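Local coordinates for protein putative fimbrium tip subunit Fim1C (Bacteroides ovatus, PDB 4EPS) that is probably a component of the fimbrium tip, the far end of the filamentous surface appendages that mediate cell adhesion and biofilm formation, at residues V17-I22 against G35-F40; H266-G271 against G295-V300. All blocks are in the same frame, centred on the assembly; numbering follows the deposited sequence.

Contacts 1 and 2 lie on opposite sides of the chain's centre, their own centres about 44 Å apart, and both are partly buried. Contact 1 joins the end of strand 14-19 to the loop ahead of strand 45-52; contact 2 joins the loop just after strand 261-267 to strand 293-300. The two share a neighbour, since strands 14-19 and 261-267 both pair with the long strand 148-174. Their chemistry differs with place. In 17-22 against 35-40 a buried carboxylate and backbone bonds do most of the work, whereas 266-271 against 295-300 rests on aliphatic packing and one backbone bond, beside a polar interface with the second subunit.

Contact 1: residues V17-I22 against G35-F40; sequences VTDTGI and GFVTTF
Asp19 reaches from the end of strand 14-19 to the backbone of Thr38, and its side chain carries the middle of this contact. Its CB lies 3.7 Å from Thr38 O. CG is anti to the backbone N (chi1 177°), which carries CG toward the loop 35-40. At the tip the oxygens divide the work: OD2 accepts from Thr38 N at 2.7 Å in a nearly straight bond (167°), met on its anti side close to the carboxylate plane, while OD1 takes Gly21 N at 2.7 Å from well above that plane. The second bond makes an Asx turn, and aspartate suits the place because one short side chain can serve both its own turn and the facing loop. His157 NE2 also bonds OD2 and may help to balance the charge of the buried carboxylate.

Beyond the turn, Ile22 and Phe36 exchange two backbone bonds, Ile22 N to Phe36 O at 2.9 Å and Phe36 N to Ile22 O at 2.8 Å. Gly21 and Gly35 flank this pair with positive phi, and a CB on either would collide with the facing segment. At the other end, in the conformer described here, one of two modelled for Phe40, Val17 CG1 rests 3.8 Å from Phe40 CE2, the two side chains crossing at about a right angle; Thr38 CG2 covers the centre of one face of the same ring. A water links Asp19 N to Thr38 O. Altogether this is an Asx turn leading out of a strand into a single antiparallel bridge, made by a hydrogen-bonded pair.

Contact 2: residues H266-G271 against G295-V300; sequences HHLQVG and GIVCWV. With SO4 (sulfate ion), chain F.
Leu268 and Val300 pack side chain against side chain where the chain leaving strand 261-267 runs past strand 293-300 of a six-stranded antiparallel sheet. They cross obliquely: Leu268 CG, anti to the backbone N (chi1 -176°), meets Val300 CG2 at 4.0 Å. Leu268 CD1 lies near Val297 CG2, again at a slant, so the branched end spans both valines. Such compact aliphatic groups suit a strand face covered by irregular chain. Val297 CG1 lies 3.6 Å from Gln269 O, and Val300 CG2 faces the backbone around Val270 N. Cys298 and Trp299 form a classic beta bulge opposite Leu335, and Val270 CG2 packs beside Cys298 O. Glycine suits position 271, where a CB would jam against the preceding carbonyl. Ile296 CG2 lies 3.6 Å from Gly271 CA, and Gly271 N gives Val297 O a nearly straight bond, 2.8 Å and 176°.

Away from this packing, Gln269, whose CB points away from 295-300, lays CG over one face of the His267 ring. His267 ND1 bonds His267 ND1 of the second subunit, and the Gln269 amides of the two subunits share a weak bond. At the ring's edge, in plane, lies O1 of a sulfate, probably from the crystallisation liquor; the bond it accepts from His267 NE2 is 2.9 Å long and bent (136°).

Contact 1: residues V17-I22 against G35-F40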
loop_
_atom_site.group_PDB
_atom_site.type_symbol
_atom_site.label_atom_id
_atom_site.label_comp_id
_atom_site.label_asym_id
_atom_site.label_seq_id
_atom_site.Cartn_x
_atom_site.Cartn_y
_atom_site.Cartn_z
ATOM N N VAL A 17 26.182 37.028 23.222
ATOM C CA VAL A 17 25.813 35.949 24.130
ATOM C C VAL A 17 25.544 34.679 23.319
ATOM O O VAL A 17 24.734 34.694 22.382
ATOM C CB VAL A 17 24.574 36.364 24.990
ATOM C CG1 VAL A 17 24.222 35.267 25.969
ATOM C CG2 VAL A 17 24.826 37.680 25.742
ATOM N N THR A 18 26.239 33.591 23.667
ATOM C CA THR A 18 26.072 32.307 22.981
ATOM C C THR A 18 25.775 31.217 23.987
ATOM O O THR A 18 26.499 31.082 24.966
ATOM C CB THR A 18 27.343 31.934 22.171
ATOM O OG1 THR A 18 27.657 33.005 21.301
ATOM C CG2 THR A 18 27.150 30.667 21.328
ATOM N N ASP A 19 24.753 30.425 23.723
ATOM C CA ASP A 19 24.431 29.271 24.572
ATOM C C ASP A 19 25.240 28.073 24.113
ATOM O O ASP A 19 25.197 27.739 22.935
ATOM C CB ASP A 19 22.931 28.957 24.493
ATOM C CG ASP A 19 22.508 27.732 25.291
ATOM O OD1 ASP A 19 23.314 27.248 26.121
ATOM O OD2 ASP A 19 21.380 27.283 25.115
ATOM N N THR A 20 25.947 27.404 25.028
ATOM C CA THR A 20 26.731 26.213 24.671
ATOM C C THR A 20 25.770 25.015 24.480
ATOM O O THR A 20 26.173 24.005 23.924
ATOM C CB THR A 20 27.823 25.921 25.705
ATOM O OG1 THR A 20 27.214 25.650 26.958
ATOM C CG2 THR A 20 28.842 27.062 25.847
ATOM N N GLY A 21 24.535 25.151 24.969
ATOM C CA GLY A 21 23.462 24.166 24.818
ATOM C C GLY A 21 23.411 23.060 25.852
ATOM O O GLY A 21 24.382 22.827 26.570
ATOM N N ILE A 22 22.247 22.419 25.972
ATOM C CA ILE A 22 22.027 21.254 26.839
ATOM C C ILE A 22 22.306 20.042 25.965
ATOM O O ILE A 22 21.599 19.825 24.968
ATOM C CB ILE A 22 20.612 21.226 27.462
ATOM C CG1 ILE A 22 20.295 22.547 28.198
ATOM C CG2 ILE A 22 20.440 20.013 28.393
ATOM C CD1 ILE A 22 18.886 22.698 28.711
ATOM N N GLY A 35 22.436 19.383 20.553
ATOM C CA GLY A 35 21.651 19.410 21.776
ATOM C C GLY A 35 20.629 20.527 21.702
ATOM O O GLY A 35 20.270 20.957 20.605
ATOM N N PHE A 36 20.154 21.017 22.853
ATOM C CA PHE A 36 19.152 22.084 22.906
ATOM C C PHE A 36 19.847 23.388 23.127
ATOM O O PHE A 36 20.337 23.665 24.235
ATOM C CB PHE A 36 18.111 21.829 24.005
ATOM C CG PHE A 36 17.299 20.588 23.785
ATOM C CD1 PHE A 36 16.130 20.625 23.025
ATOM C CD2 PHE A 36 17.707 19.365 24.314
ATOM C CE1 PHE A 36 15.381 19.454 22.800
ATOM C CE2 PHE A 36 16.944 18.201 24.103
ATOM C CZ PHE A 36 15.794 18.255 23.341
ATOM N N VAL A 37 19.901 24.193 22.060
ATOM C CA VAL A 37 20.578 25.483 22.067
ATOM C C VAL A 37 19.537 26.575 22.061
ATOM O O VAL A 37 18.684 26.637 21.172
ATOM C CB VAL A 37 21.561 25.627 20.874
ATOM C CG1 VAL A 37 22.173 27.027 20.828
ATOM C CG2 VAL A 37 22.666 24.576 20.933
ATOM N N THR A 38 19.644 27.457 23.038
ATOM C CA THR A 38 18.759 28.593 23.180
ATOM C C THR A 38 19.154 29.678 22.199
ATOM O O THR A 38 20.326 30.039 22.088
ATOM C CB THR A 38 18.846 29.095 24.644
ATOM O OG1 THR A 38 18.329 28.082 25.522
ATOM C CG2 THR A 38 18.147 30.421 24.862
ATOM N N THR A 39 18.205 30.226 21.456
ATOM C CA THR A 39 18.579 31.269 20.493
ATOM C C THR A 39 18.354 32.698 21.053
ATOM O O THR A 39 18.956 33.649 20.546
ATOM C CB THR A 39 17.838 31.049 19.155
ATOM O OG1 THR A 39 18.313 32.005 18.206
ATOM C CG2 THR A 39 16.303 31.126 19.290
ATOM N N PHE A 40 17.483 32.825 22.084
ATOM C CA PHE A 40 17.027 34.053 22.760
ATOM C C PHE A 40 15.946 34.751 21.906
ATOM O O PHE A 40 15.810 34.474 20.717
ATOM C CB PHE A 40 18.172 35.019 23.141
ATOM C CG PHE A 40 19.181 34.388 24.076
ATOM C CD1 PHE A 40 18.890 34.213 25.425
ATOM C CD2 PHE A 40 20.417 33.959 23.603
ATOM C CE1 PHE A 40 19.815 33.609 26.284
ATOM C CE2 PHE A 40 21.348 33.371 24.467
ATOM C CZ PHE A 40 21.037 33.193 25.798
HETATM O O HOH W 1 23.037 30.791 21.416
#

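Contact 2: residues H266-G271 against G295-V300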
loop_
_atom_site.group_PDB
_atom_site.type_symbol
_atom_site.label_atom_id
_atom_site.label_comp_id
_atom_site.label_asym_id
_atom_site.label_seq_id
_atom_site.Cartn_x
_atom_site.Cartn_y
_atom_site.Cartn_z
ATOM N N HIS A 266 -1.517 3.304 4.936
ATOM C CA HIS A 266 -2.882 2.833 5.093
ATOM C C HIS A 266 -3.743 3.235 3.914
ATOM O O HIS A 266 -3.819 4.417 3.578
ATOM C CB HIS A 266 -3.504 3.373 6.414
ATOM C CG HIS A 266 -4.939 2.954 6.605
ATOM N ND1 HIS A 266 -5.270 1.650 6.980
ATOM C CD2 HIS A 266 -6.081 3.657 6.395
ATOM C CE1 HIS A 266 -6.604 1.602 6.999
ATOM N NE2 HIS A 266 -7.143 2.781 6.648
ATOM N N HIS A 267 -4.441 2.263 3.334
ATOM C CA HIS A 267 -5.435 2.532 2.270
ATOM C C HIS A 267 -6.662 3.176 2.913
ATOM O O HIS A 267 -7.450 2.491 3.574
ATOM C CB HIS A 267 -5.821 1.249 1.511
ATOM C CG HIS A 267 -6.899 1.467 0.464
ATOM N ND1 HIS A 267 -7.633 0.407 -0.031
ATOM C CD2 HIS A 267 -7.280 2.605 -0.181
ATOM C CE1 HIS A 267 -8.470 0.926 -0.933
ATOM N NE2 HIS A 267 -8.301 2.244 -1.054
ATOM N N LEU A 268 -6.794 4.499 2.762
ATOM C CA LEU A 268 -7.880 5.240 3.424
ATOM C C LEU A 268 -9.200 5.038 2.658
ATOM O O LEU A 268 -9.299 5.351 1.477
ATOM C CB LEU A 268 -7.510 6.744 3.535
ATOM C CG LEU A 268 -8.497 7.670 4.287
ATOM C CD1 LEU A 268 -8.674 7.229 5.781
ATOM C CD2 LEU A 268 -8.002 9.134 4.236
ATOM N N GLN A 269 -10.219 4.530 3.340
ATOM C CA GLN A 269 -11.520 4.271 2.699
ATOM C C GLN A 269 -12.682 4.737 3.526
ATOM O O GLN A 269 -12.625 4.730 4.755
ATOM C CB GLN A 269 -11.690 2.748 2.471
ATOM C CG GLN A 269 -10.653 2.163 1.487
ATOM C CD GLN A 269 -10.939 0.719 1.238
ATOM O OE1 GLN A 269 -10.633 -0.173 2.057
ATOM N NE2 GLN A 269 -11.580 0.464 0.143
ATOM N N VAL A 270 -13.798 5.036 2.849
ATOM C CA VAL A 270 -15.063 5.310 3.543
ATOM C C VAL A 270 -15.389 4.056 4.387
ATOM O O VAL A 270 -15.243 2.932 3.904
ATOM C CB VAL A 270 -16.192 5.615 2.512
ATOM C CG1 VAL A 270 -17.573 5.641 3.192
ATOM C CG2 VAL A 270 -15.906 6.919 1.741
ATOM N N GLY A 271 -15.822 4.256 5.612
ATOM C CA GLY A 271 -16.135 3.149 6.504
ATOM C C GLY A 271 -15.015 2.840 7.480
ATOM O O GLY A 271 -15.216 2.061 8.413
ATOM N N GLY A 295 -15.590 8.227 15.536
ATOM C CA GLY A 295 -16.371 8.357 14.303
ATOM C C GLY A 295 -15.955 7.387 13.218
ATOM O O GLY A 295 -15.119 6.500 13.447
ATOM N N ILE A 296 -16.589 7.534 12.055
ATOM C CA ILE A 296 -16.338 6.723 10.855
ATOM C C ILE A 296 -15.936 7.659 9.712
ATOM O O ILE A 296 -16.592 8.675 9.479
ATOM C CB ILE A 296 -17.636 5.911 10.466
ATOM C CG1 ILE A 296 -18.146 4.989 11.642
ATOM C CG2 ILE A 296 -17.444 5.110 9.172
ATOM C CD1 ILE A 296 -17.220 4.023 12.187
ATOM N N VAL A 297 -14.936 7.268 8.947
ATOM C CA VAL A 297 -14.542 8.049 7.761
ATOM C C VAL A 297 -15.709 7.989 6.788
ATOM O O VAL A 297 -16.134 6.885 6.405
ATOM C CB VAL A 297 -13.242 7.478 7.138
ATOM C CG1 VAL A 297 -12.913 8.177 5.804
ATOM C CG2 VAL A 297 -12.067 7.616 8.124
ATOM N N CYS A 298 -16.250 9.159 6.397
ATOM C CA CYS A 298 -17.439 9.158 5.530
ATOM C C CYS A 298 -17.176 9.749 4.145
ATOM O O CYS A 298 -18.043 9.647 3.268
ATOM C CB CYS A 298 -18.584 9.885 6.245
ATOM S SG CYS A 298 -18.244 11.640 6.566
ATOM N N TRP A 299 -15.969 10.261 3.884
ATOM C CA TRP A 299 -15.627 10.830 2.563
ATOM C C TRP A 299 -14.109 10.937 2.498
ATOM O O TRP A 299 -13.496 11.289 3.494
ATOM C CB TRP A 299 -16.301 12.207 2.373
ATOM C CG TRP A 299 -16.201 12.746 0.973
ATOM C CD1 TRP A 299 -17.056 12.522 -0.074
ATOM C CD2 TRP A 299 -15.187 13.632 0.489
ATOM N NE1 TRP A 299 -16.628 13.227 -1.189
ATOM C CE2 TRP A 299 -15.469 13.898 -0.872
ATOM C CE3 TRP A 299 -14.071 14.244 1.084
ATOM C CZ2 TRP A 299 -14.705 14.793 -1.627
ATOM C CZ3 TRP A 299 -13.310 15.125 0.331
ATOM C CH2 TRP A 299 -13.604 15.358 -1.020
ATOM N N VAL A 300 -13.505 10.554 1.386
ATOM C CA VAL A 300 -12.034 10.560 1.251
ATOM C C VAL A 300 -11.636 11.553 0.151
ATOM O O VAL A 300 -12.167 11.482 -0.956
ATOM C CB VAL A 300 -11.481 9.127 0.960
ATOM C CG1 VAL A 300 -9.950 9.148 0.702
ATOM C CG2 VAL A 300 -11.821 8.171 2.107
HETATM S S SO4 F . -9.719 3.440 -4.166
HETATM O O1 SO4 F . -10.331 2.649 -3.106
HETATM O O2 SO4 F . -9.608 2.591 -5.339
HETATM O O3 SO4 F . -10.601 4.558 -4.457
HETATM O O4 SO4 F . -8.414 3.886 -3.834
#